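Local coordinates for PKS_KS domain-containing protein (Photorhabdus luminescens subsp. laumondii, PDB 6SMO) that probably acts as a beta-ketoacyl synthase, lengthening acyl chains carried by an acyl carrier protein, and is seen here with a polyketide chain in its pocket, at residues Gly69-Ala74 / Ser229-Gly234; Gln98-Ala103 / Gly216-Pro221; Ala130-Ala135 / Phe165-Ala170; Gly136-Leu141 / Leu222-Ile227; Leu142-Thr145 / Asn151-Pro154. All coordinates share one frame; numbering follows the deposited sequence.

Four of the contacts lie close to the bound polyketide, and three of them touch it. Contacts 1 and 4 share helix 224-233, and their centres are about 14 Å apart; Ser-229 and Phe-230 in the first and Leu-225 and Ser-226 in the second line the pocket. Contact 3 adds Ala-130 and Ile-131. Contact 2 is about 10 Å from contact 3, centre to centre, and Glu-219 joins the two through the backbone of Ala-130 and Ile-131. Helix 134-144 runs outward through contacts 3, 4 and 5. Contact 5 lies farthest out, about 20 Å from contact 3 between centres, and has no part in the pocket.

Contact 1 (Gly69-Ala74 / Ser229-Gly234); sequences GFKSGA and SFEALG. With LKZ (3,5,7,9,11-pentakis(oxidanylidene)dodecanal), chain H.
Glu-231 reaches out from helix 224-233 and ends against the loop 69-74, where Phe-70, Lys-71 and Ser-72 meet it. Its CG lies anti to the backbone N, and the chain then bends at chi2 (74°). The bend brings the carboxylate up to two backbone N-H groups. Lys-71 N donates to Glu-231 OE2 over 3.2 Å, from well above the carboxylate plane (62° out of it). Ser-72 N makes a weak bond to Glu-231 OE1, 3.4 Å long. The two bonds, one of them weak, would tend to restrict the carboxylate's rotation. The Phe-70 side chain crosses Glu-231 obliquely, yet its ring is only 20° from the carboxylate plane. Phe-70 CD1 rests 3.6 Å from Glu-231 CG.

In this ketosynthase domain of the thiolase-like fold, the helix ends just beyond Glu-231 in a Schellman motif. Gly-234, with positive phi, is its C-prime residue. Lys-71 crosses Glu-231 at about a right angle. Its CB, CG and CD pass beside Glu-231 OE2, and only the end leads away, leaving Lys-71 NZ 5.9 Å from Glu-231 OE2. Opposite charges may attract at that distance without a salt bridge. NZ makes a weak hydrogen bond to another protein chain.

Ser-229 points away from the loop, into the ligand pocket. Its OG donates to Ser-226 O and lies beside C4 of the polyketide. Phe-230 CZ lies 4.0 Å from the ligand oxygen O21.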
# COMPACT_ATOMS: atom_id res chain seq x y z
N GLY B 69 16.08 -18.62 -14.96
CA GLY B 69 15.52 -19.98 -14.79
C GLY B 69 14.17 -19.95 -14.11
O GLY B 69 13.97 -20.73 -13.16
N PHE B 70 13.26 -19.09 -14.59
CA PHE B 70 11.83 -19.03 -14.17
C PHE B 70 11.01 -19.98 -15.05
O PHE B 70 11.32 -20.11 -16.25
CB PHE B 70 11.28 -17.60 -14.28
CG PHE B 70 12.05 -16.54 -13.53
CD1 PHE B 70 12.51 -16.76 -12.24
CD2 PHE B 70 12.27 -15.30 -14.10
CE1 PHE B 70 13.20 -15.78 -11.55
CE2 PHE B 70 12.96 -14.31 -13.41
CZ PHE B 70 13.42 -14.55 -12.14
N LYS B 71 9.99 -20.62 -14.47
CA LYS B 71 9.07 -21.56 -15.17
C LYS B 71 8.06 -20.76 -16.01
O LYS B 71 7.50 -21.35 -16.95
CB LYS B 71 8.37 -22.46 -14.15
CG LYS B 71 9.28 -23.43 -13.41
CD LYS B 71 8.64 -24.10 -12.22
CE LYS B 71 7.70 -25.22 -12.59
NZ LYS B 71 6.97 -25.75 -11.41
N SER B 72 7.84 -19.49 -15.67
CA SER B 72 6.94 -18.55 -16.40
C SER B 72 7.55 -18.18 -17.76
O SER B 72 8.78 -17.99 -17.82
CB SER B 72 6.66 -17.32 -15.57
OG SER B 72 5.79 -16.43 -16.25
N GLY B 73 6.71 -18.08 -18.79
CA GLY B 73 7.10 -17.67 -20.16
C GLY B 73 6.06 -16.77 -20.81
O GLY B 73 5.94 -16.81 -22.05
N ALA B 74 5.33 -15.99 -20.00
CA ALA B 74 4.28 -15.04 -20.45
C ALA B 74 4.31 -13.78 -19.57
O ALA B 74 4.44 -13.93 -18.34
CB ALA B 74 2.93 -15.71 -20.39
N SER B 229 10.19 -12.89 -7.28
CA SER B 229 9.52 -12.88 -5.95
C SER B 229 8.23 -13.70 -6.00
O SER B 229 8.04 -14.55 -5.10
CB SER B 229 9.25 -11.47 -5.49
OG SER B 229 8.32 -10.83 -6.35
N PHE B 230 7.41 -13.48 -7.03
CA PHE B 230 6.13 -14.20 -7.21
C PHE B 230 6.42 -15.63 -7.67
O PHE B 230 5.77 -16.57 -7.20
CB PHE B 230 5.21 -13.44 -8.17
CG PHE B 230 4.77 -12.09 -7.67
CD1 PHE B 230 3.98 -11.97 -6.54
CD2 PHE B 230 5.12 -10.93 -8.34
CE1 PHE B 230 3.57 -10.73 -6.08
CE2 PHE B 230 4.72 -9.70 -7.88
CZ PHE B 230 3.94 -9.60 -6.76
N GLU B 231 7.38 -15.77 -8.58
CA GLU B 231 7.84 -17.08 -9.10
C GLU B 231 8.22 -17.98 -7.91
O GLU B 231 7.71 -19.12 -7.86
CB GLU B 231 9.03 -16.89 -10.05
CG GLU B 231 9.57 -18.18 -10.61
CD GLU B 231 8.71 -18.85 -11.67
OE1 GLU B 231 8.14 -18.12 -12.52
OE2 GLU B 231 8.61 -20.09 -11.66
N ALA B 232 9.06 -17.48 -7.01
CA ALA B 232 9.55 -18.19 -5.80
C ALA B 232 8.37 -18.53 -4.88
O ALA B 232 8.38 -19.63 -4.28
CB ALA B 232 10.58 -17.35 -5.08
N LEU B 233 7.39 -17.63 -4.80
CA LEU B 233 6.16 -17.79 -3.97
C LEU B 233 5.25 -18.85 -4.60
O LEU B 233 4.57 -19.55 -3.86
CB LEU B 233 5.48 -16.42 -3.96
CG LEU B 233 4.16 -16.32 -3.21
CD1 LEU B 233 4.34 -16.61 -1.73
CD2 LEU B 233 3.56 -14.94 -3.40
N GLY B 234 5.27 -18.96 -5.93
CA GLY B 234 4.47 -19.93 -6.70
C GLY B 234 3.09 -19.40 -7.03
O GLY B 234 2.13 -20.20 -7.04
C4 LKZ H . 7.55 -8.19 -4.67
C5 LKZ H . 6.82 -7.35 -3.65
C6 LKZ H . 5.74 -6.40 -4.18
C7 LKZ H . 4.38 -6.91 -3.73
C8 LKZ H . 3.12 -6.10 -4.04
C10 LKZ H . -1.17 -8.93 -4.99
C22 LKZ H . 8.87 -7.51 -4.97
C11 LKZ H . -1.21 -8.21 -6.32
O19 LKZ H . -1.02 -8.79 -7.38
C3 LKZ H . -0.30 -8.04 -4.13
O23 LKZ H . -0.70 -7.64 -3.05
C2 LKZ H . 1.03 -7.57 -4.73
C9 LKZ H . 1.92 -6.97 -3.64
O20 LKZ H . 1.75 -7.25 -2.47
O21 LKZ H . 4.31 -7.98 -3.17
O22 LKZ H . 7.12 -7.41 -2.47
O24 LKZ H . 9.91 -7.83 -4.40
C23 LKZ H . 8.83 -6.42 -6.02

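Contact 2 (Gln98-Ala103 / Gly216-Pro221); sequences QFALDA and GASEAP
Ser-218 and Phe-99 bury similar amounts of surface here, and Ala-100 adds a smaller share. They join helix 95-111 to strand 212-219 of the central mixed sheet, a helix-on-sheet layer of the thiolase-like fold. The axes of the short segments come within 7.9 Å and run at 142°, closer to antiparallel than to perpendicular.

Ser-218 points at the helix. With chi1 at -175°, OG swings away from the Ser-218 nitrogen and faces the start of the helix segment. It donates a hydrogen bond to Tyr-96 O, one turn before Ala-100. The same OG is 3.7 Å from Phe-99 CB. Next to it, the CB atoms of Ala-100 and Ser-218 meet at 4.1 Å, methyl against methylene.

Phe-99 also points to the strand, and its ring turns an edge to the backbone. Phe-99 CD2 is 3.9 Å from Glu-219 O, which lies near the ring plane. The Glu-219 side chain leaves on the other side of the strand, where its carboxylate accepts hydrogen bonds from Ala-130 N and Ile-131 N.

The buried hydroxyl is thus satisfied by a helix carbonyl, and the rest of the contact is apolar packing with a weakly polar C-H edge turned to a carbonyl oxygen.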
# COMPACT_ATOMS: atom_id res chain seq x y z
N GLN B 98 7.04 7.11 -15.97
CA GLN B 98 6.70 7.38 -17.40
C GLN B 98 5.21 7.12 -17.64
O GLN B 98 4.54 8.02 -18.19
CB GLN B 98 7.56 6.53 -18.34
CG GLN B 98 7.54 7.03 -19.78
CD GLN B 98 7.80 5.93 -20.78
OE1 GLN B 98 8.81 5.23 -20.71
NE2 GLN B 98 6.89 5.77 -21.73
N PHE B 99 4.71 5.94 -17.25
CA PHE B 99 3.31 5.49 -17.48
C PHE B 99 2.33 6.42 -16.76
O PHE B 99 1.23 6.65 -17.30
CB PHE B 99 3.10 4.04 -17.03
CG PHE B 99 3.89 2.99 -17.77
CD1 PHE B 99 4.36 3.21 -19.06
CD2 PHE B 99 4.14 1.76 -17.18
CE1 PHE B 99 5.08 2.23 -19.73
CE2 PHE B 99 4.86 0.78 -17.86
CZ PHE B 99 5.33 1.02 -19.13
N ALA B 100 2.71 6.92 -15.58
CA ALA B 100 1.91 7.85 -14.74
C ALA B 100 1.74 9.19 -15.47
O ALA B 100 0.60 9.68 -15.52
CB ALA B 100 2.56 8.03 -13.39
N LEU B 101 2.83 9.74 -16.01
CA LEU B 101 2.85 11.04 -16.73
C LEU B 101 2.07 10.93 -18.05
O LEU B 101 1.37 11.90 -18.39
CB LEU B 101 4.30 11.48 -17.00
CG LEU B 101 4.86 12.52 -16.03
CD1 LEU B 101 5.09 11.93 -14.65
CD2 LEU B 101 6.15 13.13 -16.57
N ASP B 102 2.18 9.80 -18.75
CA ASP B 102 1.52 9.55 -20.06
C ASP B 102 0.00 9.43 -19.85
O ASP B 102 -0.74 10.10 -20.59
CB ASP B 102 2.08 8.29 -20.74
CG ASP B 102 3.52 8.41 -21.18
OD1 ASP B 102 3.98 9.56 -21.38
OD2 ASP B 102 4.18 7.36 -21.33
N ALA B 103 -0.42 8.62 -18.87
CA ALA B 103 -1.84 8.35 -18.54
C ALA B 103 -2.51 9.64 -18.04
O ALA B 103 -3.66 9.90 -18.45
CB ALA B 103 -1.93 7.25 -17.51
N GLY B 216 -5.97 7.07 -9.49
CA GLY B 216 -5.61 5.85 -10.24
C GLY B 216 -4.41 5.15 -9.64
O GLY B 216 -4.20 5.27 -8.41
N ALA B 217 -3.63 4.44 -10.47
CA ALA B 217 -2.42 3.70 -10.06
C ALA B 217 -1.52 3.43 -11.28
O ALA B 217 -2.06 3.25 -12.39
CB ALA B 217 -2.81 2.41 -9.37
N SER B 218 -0.22 3.34 -11.03
CA SER B 218 0.83 3.02 -12.03
C SER B 218 1.70 1.88 -11.49
O SER B 218 1.99 1.92 -10.32
CB SER B 218 1.66 4.22 -12.33
OG SER B 218 2.57 3.96 -13.36
N GLU B 219 2.06 0.91 -12.33
CA GLU B 219 2.92 -0.23 -11.91
C GLU B 219 3.90 -0.62 -13.01
O GLU B 219 3.49 -0.65 -14.14
CB GLU B 219 2.01 -1.43 -11.66
CG GLU B 219 2.60 -2.44 -10.72
CD GLU B 219 2.77 -1.93 -9.32
OE1 GLU B 219 3.90 -1.91 -8.83
OE2 GLU B 219 1.78 -1.55 -8.74
N ALA B 220 5.16 -0.92 -12.66
CA ALA B 220 6.19 -1.39 -13.61
C ALA B 220 6.96 -2.56 -12.99
O ALA B 220 8.14 -2.40 -12.71
CB ALA B 220 7.11 -0.27 -13.99
N PRO B 221 6.36 -3.75 -12.84
CA PRO B 221 6.98 -4.87 -12.15
C PRO B 221 7.63 -5.95 -13.01
O PRO B 221 7.76 -7.03 -12.56
CB PRO B 221 5.74 -5.46 -11.49
CG PRO B 221 4.70 -5.35 -12.55
CD PRO B 221 5.03 -4.08 -13.30

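Contact 3 (Ala130-Ala135 / Phe165-Ala170); sequences AIADAA and FDFSSA. With LKZ (3,5,7,9,11-pentakis(oxidanylidene)dodecanal), chain H.
Ala-132 has an unusual backbone for an alanine, with positive phi (53°), and it sets its methyl group squarely over the ring of Phe-167. Ala-132 CB is 3.7 Å from the centroid of that ring and only 11° off the ring normal. This is a CH-pi contact over the centre of the face, not over the rim. The ring is met at its edge too. Phe-167 CE2 is 3.7 Å from Ala-130 O, which lies near the ring plane. Phe-167 CZ comes within 3.9 Å of Ile-131 C. One ring thus meets the Ala-132 methyl and the backbone of Ala-130 and Ile-131.

Local bonds shape the loop that carries Phe-167. Ser-169 OG donates to Asp-166 O over 2.9 Å. Ser-168 OG donates to the syn lone pair of Asp-166 OD1 over 3.3 Å. Asp-166 OD1 is also hydrogen-bonded to Ser-158 of the Ketoacyl_synth_N partner chain. Phe-167 O pairs with Tyr-96 OH on helix 95-111.

Ala-130 and Ile-131 point away from Phe-167, toward the ligand. Ile-131 holds CG2 anti to its carbonyl carbon, and this methyl lies against C6 and C23 of the polyketide. Ala-130 CB is 3.7 Å from the ligand atom C8. Trp-133 of the partner chain packs on Ile-131 as well. This loop is one wall of the polyketide pocket, placed beside the partner chain, as is consistent with the ketosynthase heterodimers of type II polyketide synthases.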
# COMPACT_ATOMS: atom_id res chain seq x y z
N ALA B 130 2.13 -0.58 -5.94
CA ALA B 130 2.46 -1.69 -5.02
C ALA B 130 3.97 -1.72 -4.76
O ALA B 130 4.34 -1.87 -3.60
CB ALA B 130 1.96 -2.98 -5.61
N ILE B 131 4.81 -1.53 -5.80
CA ILE B 131 6.29 -1.60 -5.63
C ILE B 131 6.99 -0.34 -6.14
O ILE B 131 8.21 -0.28 -6.04
CB ILE B 131 6.89 -2.84 -6.32
CG1 ILE B 131 7.21 -2.57 -7.78
CG2 ILE B 131 6.00 -4.05 -6.16
CD1 ILE B 131 7.15 -3.79 -8.65
N ALA B 132 6.24 0.61 -6.71
CA ALA B 132 6.78 1.87 -7.27
C ALA B 132 7.92 1.56 -8.25
O ALA B 132 7.73 0.66 -9.10
CB ALA B 132 7.22 2.77 -6.14
N ASP B 133 9.07 2.24 -8.14
CA ASP B 133 10.23 2.09 -9.06
C ASP B 133 11.21 1.06 -8.47
O ASP B 133 12.38 1.41 -8.24
CB ASP B 133 10.91 3.45 -9.31
CG ASP B 133 11.92 3.43 -10.44
OD1 ASP B 133 11.67 2.75 -11.45
OD2 ASP B 133 12.96 4.11 -10.30
N ALA B 134 10.73 -0.18 -8.26
CA ALA B 134 11.53 -1.32 -7.75
C ALA B 134 12.61 -1.70 -8.76
O ALA B 134 13.71 -2.10 -8.33
CB ALA B 134 10.62 -2.49 -7.43
N ALA B 135 12.30 -1.59 -10.06
CA ALA B 135 13.24 -1.85 -11.18
C ALA B 135 14.47 -0.95 -11.03
O ALA B 135 15.60 -1.48 -11.13
CB ALA B 135 12.54 -1.60 -12.50
N PHE B 165 14.04 5.37 -5.02
CA PHE B 165 13.54 4.92 -3.70
C PHE B 165 12.30 5.72 -3.29
O PHE B 165 11.60 5.29 -2.35
CB PHE B 165 14.65 5.01 -2.65
CG PHE B 165 15.74 3.99 -2.81
CD1 PHE B 165 16.80 4.21 -3.68
CD2 PHE B 165 15.71 2.80 -2.10
CE1 PHE B 165 17.80 3.26 -3.83
CE2 PHE B 165 16.71 1.85 -2.25
CZ PHE B 165 17.75 2.08 -3.12
N ASP B 166 12.03 6.85 -3.96
CA ASP B 166 10.81 7.68 -3.75
C ASP B 166 9.60 6.92 -4.30
O ASP B 166 9.53 6.74 -5.53
CB ASP B 166 10.97 9.06 -4.40
CG ASP B 166 9.77 9.98 -4.23
OD1 ASP B 166 8.88 9.66 -3.41
OD2 ASP B 166 9.73 11.02 -4.93
N PHE B 167 8.69 6.51 -3.42
CA PHE B 167 7.45 5.75 -3.74
C PHE B 167 6.43 6.66 -4.43
O PHE B 167 5.73 6.18 -5.34
CB PHE B 167 6.85 5.12 -2.48
CG PHE B 167 6.81 3.61 -2.48
CD1 PHE B 167 7.95 2.86 -2.22
CD2 PHE B 167 5.62 2.93 -2.73
CE1 PHE B 167 7.91 1.48 -2.21
CE2 PHE B 167 5.58 1.55 -2.72
CZ PHE B 167 6.72 0.82 -2.47
N SER B 168 6.35 7.93 -4.01
CA SER B 168 5.37 8.93 -4.50
C SER B 168 6.01 9.84 -5.55
O SER B 168 5.75 11.06 -5.51
CB SER B 168 4.79 9.72 -3.36
OG SER B 168 5.81 10.43 -2.66
N SER B 169 6.81 9.28 -6.46
CA SER B 169 7.41 9.98 -7.63
C SER B 169 6.30 10.35 -8.62
O SER B 169 6.29 11.49 -9.11
CB SER B 169 8.47 9.15 -8.29
OG SER B 169 9.58 8.96 -7.43
N ALA B 170 5.39 9.40 -8.88
CA ALA B 170 4.25 9.52 -9.82
C ALA B 170 3.27 10.60 -9.34
O ALA B 170 2.86 11.43 -10.17
CB ALA B 170 3.57 8.18 -9.97
C4 LKZ H . 7.55 -8.19 -4.67
C5 LKZ H . 6.82 -7.35 -3.65
C6 LKZ H . 5.74 -6.40 -4.18
C7 LKZ H . 4.38 -6.91 -3.73
C8 LKZ H . 3.12 -6.10 -4.04
C10 LKZ H . -1.17 -8.93 -4.99
C22 LKZ H . 8.87 -7.51 -4.97
C11 LKZ H . -1.21 -8.21 -6.32
O19 LKZ H . -1.02 -8.79 -7.38
C3 LKZ H . -0.30 -8.04 -4.13
O23 LKZ H . -0.70 -7.64 -3.05
C2 LKZ H . 1.03 -7.57 -4.73
C9 LKZ H . 1.92 -6.97 -3.64
O20 LKZ H . 1.75 -7.25 -2.47
O21 LKZ H . 4.31 -7.98 -3.17
O22 LKZ H . 7.12 -7.41 -2.47
O24 LKZ H . 9.91 -7.83 -4.40
C23 LKZ H . 8.83 -6.42 -6.02

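Contact 4 (Gly136-Leu141 / Leu222-Ile227); sequences GMEECL and LCPLSI. With LKZ (3,5,7,9,11-pentakis(oxidanylidene)dodecanal), chain H.
Chi1 near 180° (-179°) and an extended chi2 (-159°) carry the Glu-138 carboxylate from helix 134-144 across to Pro-224 and Leu-225. OE1 of Glu-138 accepts a weak bond from Leu-225 N; the atoms are 2.9 Å apart but the N-H is bent, at 126°. The stronger polar partner of OE1 is His-118 NE2 of the Ketoacyl_synth_N partner chain.

Both oxygens of Glu-138 also touch carbon: OE2 at Pro-224 CD and Cys-223 CB, OE1 at Leu-225 CB. The Glu-138 and Leu-225 side chains slide past each other in opposite directions, with Glu-138 CB 4.0 Å from Leu-225 CD2.

The contact joins helix 134-144 to the first turn of helix 224-233 in the ketosynthase domain. Helix 224-233 begins here, with Cys-223 at the N-cap position. A carboxylate at the first turn of a helix faces its positive dipole end, which would tend to favour the charged form of Glu-138.

Pro-224 also packs on Trp-63 and Phe-68 of helix 63-68. Leu-225 turns its other branch to the pocket, where Leu-225 CD1 lies beside the ligand oxygen O24. One residue on, Ser-226 CB is 3.7 Å from C23 of the polyketide.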
# COMPACT_ATOMS: atom_id res chain seq x y z
N GLY B 136 14.26 0.34 -10.79
CA GLY B 136 15.32 1.35 -10.57
C GLY B 136 16.12 1.06 -9.31
O GLY B 136 17.35 1.28 -9.33
N MET B 137 15.45 0.60 -8.24
CA MET B 137 16.07 0.25 -6.94
C MET B 137 16.94 -1.00 -7.10
O MET B 137 18.06 -1.02 -6.55
CB MET B 137 15.01 0.00 -5.86
CG MET B 137 14.28 1.26 -5.43
SD MET B 137 13.25 1.02 -3.95
CE MET B 137 11.73 0.42 -4.68
N GLU B 138 16.43 -2.01 -7.82
CA GLU B 138 17.13 -3.30 -8.09
C GLU B 138 18.38 -3.02 -8.94
O GLU B 138 19.46 -3.54 -8.59
CB GLU B 138 16.19 -4.27 -8.81
CG GLU B 138 16.81 -5.63 -9.10
CD GLU B 138 16.12 -6.42 -10.20
OE1 GLU B 138 16.08 -7.66 -10.11
OE2 GLU B 138 15.62 -5.79 -11.16
N GLU B 139 18.22 -2.25 -10.02
CA GLU B 139 19.30 -1.89 -10.99
C GLU B 139 20.40 -1.12 -10.25
O GLU B 139 21.59 -1.39 -10.53
CB GLU B 139 18.72 -1.08 -12.15
CG GLU B 139 19.71 -0.79 -13.25
CD GLU B 139 20.62 0.41 -13.01
OE1 GLU B 139 20.19 1.36 -12.33
OE2 GLU B 139 21.76 0.39 -13.51
N CYS B 140 20.02 -0.21 -9.35
CA CYS B 140 20.94 0.61 -8.51
C CYS B 140 21.78 -0.31 -7.61
O CYS B 140 23.00 -0.12 -7.55
CB CYS B 140 20.17 1.61 -7.67
SG CYS B 140 21.20 2.50 -6.47
N LEU B 141 21.12 -1.27 -6.94
CA LEU B 141 21.73 -2.21 -5.95
C LEU B 141 22.80 -3.08 -6.63
O LEU B 141 23.87 -3.28 -6.02
CB LEU B 141 20.62 -3.07 -5.34
CG LEU B 141 21.07 -4.23 -4.45
CD1 LEU B 141 21.87 -3.75 -3.26
CD2 LEU B 141 19.87 -5.04 -3.99
N LEU B 222 7.89 -5.64 -14.28
CA LEU B 222 8.52 -6.62 -15.17
C LEU B 222 10.03 -6.50 -15.07
O LEU B 222 10.66 -6.20 -16.05
CB LEU B 222 8.01 -6.37 -16.58
CG LEU B 222 6.50 -6.48 -16.72
CD1 LEU B 222 6.10 -6.55 -18.18
CD2 LEU B 222 5.99 -7.69 -15.97
N CYS B 223 10.54 -6.76 -13.88
CA CYS B 223 11.98 -6.80 -13.55
C CYS B 223 12.24 -8.14 -12.87
O CYS B 223 11.31 -8.74 -12.36
CB CYS B 223 12.40 -5.65 -12.66
SG CYS B 223 11.41 -5.43 -11.16
N PRO B 224 13.47 -8.65 -12.87
CA PRO B 224 13.75 -9.97 -12.31
C PRO B 224 13.35 -10.16 -10.83
O PRO B 224 12.85 -11.22 -10.50
CB PRO B 224 15.28 -10.11 -12.44
CG PRO B 224 15.64 -9.18 -13.58
CD PRO B 224 14.67 -8.02 -13.45
N LEU B 225 13.59 -9.14 -10.00
CA LEU B 225 13.28 -9.15 -8.54
C LEU B 225 11.77 -9.37 -8.35
O LEU B 225 11.41 -10.33 -7.64
CB LEU B 225 13.78 -7.83 -7.92
CG LEU B 225 12.99 -7.25 -6.74
CD1 LEU B 225 12.85 -8.23 -5.59
CD2 LEU B 225 13.66 -5.97 -6.26
N SER B 226 10.93 -8.55 -8.99
CA SER B 226 9.45 -8.59 -8.89
C SER B 226 8.91 -9.93 -9.42
O SER B 226 8.11 -10.56 -8.71
CB SER B 226 8.82 -7.42 -9.60
OG SER B 226 7.40 -7.50 -9.57
N ILE B 227 9.34 -10.34 -10.62
CA ILE B 227 8.88 -11.59 -11.29
C ILE B 227 9.39 -12.80 -10.48
O ILE B 227 8.60 -13.74 -10.27
CB ILE B 227 9.32 -11.64 -12.77
CG1 ILE B 227 8.71 -10.49 -13.57
CG2 ILE B 227 9.00 -13.00 -13.38
CD1 ILE B 227 9.06 -10.50 -15.05
C4 LKZ H . 7.55 -8.19 -4.67
C5 LKZ H . 6.82 -7.35 -3.65
C6 LKZ H . 5.74 -6.40 -4.18
C7 LKZ H . 4.38 -6.91 -3.73
C8 LKZ H . 3.12 -6.10 -4.04
C10 LKZ H . -1.17 -8.93 -4.99
C22 LKZ H . 8.87 -7.51 -4.97
C11 LKZ H . -1.21 -8.21 -6.32
O19 LKZ H . -1.02 -8.79 -7.38
C3 LKZ H . -0.30 -8.04 -4.13
O23 LKZ H . -0.70 -7.64 -3.05
C2 LKZ H . 1.03 -7.57 -4.73
C9 LKZ H . 1.92 -6.97 -3.64
O20 LKZ H . 1.75 -7.25 -2.47
O21 LKZ H . 4.31 -7.98 -3.17
O22 LKZ H . 7.12 -7.41 -2.47
O24 LKZ H . 9.91 -7.83 -4.40
C23 LKZ H . 8.83 -6.42 -6.02

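Contact 5 (Leu142-Thr145 / Asn151-Pro154); sequences LRIT and NIHP
Ile-144 and Thr-145 meet Ile-152 and His-153 where the chain folds back on itself. The link is a short loop of the ketosynthase N-terminal domain, and the centre of the contact lies about 34 Å from the centre of the chain. Ile-144 and Ile-152 lie side by side and point the same way. Ile-144 CD1 touches Ile-152 CG2 at 3.7 Å. Thr-145 lies at a slant to the same isoleucine, its CG2 against Ile-152 CG1.

The backbone ties the two segments together next to this apolar patch. His-153 N donates to Ile-144 O over 3.0 Å. The N-H is nearly straight (164°), but the donor sits above the carbonyl plane, 38° out of it.

Further out, the partner chain of the Ketoacyl_synth_N protein packs on the patch. Its Leu-193 rests on Ile-144 and its Asn-196 on Ile-152. His-153 NE2 has a weak bond to Glu-150.

Thr-145 is set by its first torsion (chi1 54°). CG2 lies beside the backbone N and faces Ile-152, while OG1 turns back to the helix and donates to Leu-141 O.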
# COMPACT_ATOMS: atom_id res chain seq x y z
N LEU B 142 22.51 -3.60 -7.83
CA LEU B 142 23.40 -4.54 -8.57
C LEU B 142 24.56 -3.79 -9.23
O LEU B 142 25.64 -4.39 -9.36
CB LEU B 142 22.56 -5.30 -9.60
CG LEU B 142 21.59 -6.32 -9.02
CD1 LEU B 142 20.56 -6.75 -10.06
CD2 LEU B 142 22.33 -7.54 -8.48
N ARG B 143 24.33 -2.53 -9.62
CA ARG B 143 25.36 -1.64 -10.22
C ARG B 143 26.44 -1.33 -9.18
O ARG B 143 27.64 -1.46 -9.52
CB ARG B 143 24.71 -0.35 -10.73
CG ARG B 143 25.65 0.59 -11.47
CD ARG B 143 25.29 2.04 -11.22
NE ARG B 143 23.89 2.33 -11.51
CZ ARG B 143 23.25 3.44 -11.15
NH1 ARG B 143 21.97 3.59 -11.47
NH2 ARG B 143 23.87 4.39 -10.48
N ILE B 144 26.04 -0.94 -7.97
CA ILE B 144 26.95 -0.48 -6.87
C ILE B 144 27.70 -1.69 -6.27
O ILE B 144 28.76 -1.45 -5.66
CB ILE B 144 26.19 0.32 -5.79
CG1 ILE B 144 25.10 -0.50 -5.10
CG2 ILE B 144 25.65 1.61 -6.38
CD1 ILE B 144 24.31 0.25 -4.04
N THR B 145 27.18 -2.91 -6.44
CA THR B 145 27.79 -4.17 -5.93
C THR B 145 28.48 -4.94 -7.06
O THR B 145 29.02 -6.03 -6.78
CB THR B 145 26.75 -5.04 -5.22
OG1 THR B 145 25.66 -5.25 -6.11
CG2 THR B 145 26.25 -4.43 -3.93
N ASN B 151 30.56 -6.38 -2.01
CA ASN B 151 29.85 -5.46 -1.09
C ASN B 151 29.50 -4.17 -1.84
O ASN B 151 29.96 -4.02 -2.99
CB ASN B 151 30.68 -5.16 0.17
CG ASN B 151 30.80 -6.34 1.10
OD1 ASN B 151 30.56 -7.48 0.71
ND2 ASN B 151 31.17 -6.08 2.34
N ILE B 152 28.73 -3.28 -1.21
CA ILE B 152 28.28 -1.98 -1.81
C ILE B 152 29.46 -1.01 -1.84
O ILE B 152 30.08 -0.78 -0.78
CB ILE B 152 27.07 -1.41 -1.04
CG1 ILE B 152 25.81 -2.23 -1.31
CG2 ILE B 152 26.86 0.06 -1.35
CD1 ILE B 152 24.73 -2.06 -0.27
N HIS B 153 29.75 -0.45 -3.02
CA HIS B 153 30.75 0.62 -3.26
C HIS B 153 30.08 1.98 -3.06
O HIS B 153 29.20 2.34 -3.85
CB HIS B 153 31.35 0.50 -4.67
CG HIS B 153 32.27 -0.66 -4.85
ND1 HIS B 153 33.44 -0.56 -5.58
CD2 HIS B 153 32.20 -1.93 -4.41
CE1 HIS B 153 34.06 -1.72 -5.58
NE2 HIS B 153 33.32 -2.58 -4.87
N PRO B 154 30.44 2.76 -2.02
CA PRO B 154 29.81 4.06 -1.78
C PRO B 154 29.97 5.06 -2.94
O PRO B 154 29.05 5.81 -3.19
CB PRO B 154 30.52 4.61 -0.53
CG PRO B 154 31.10 3.37 0.14
CD PRO B 154 31.45 2.44 -0.99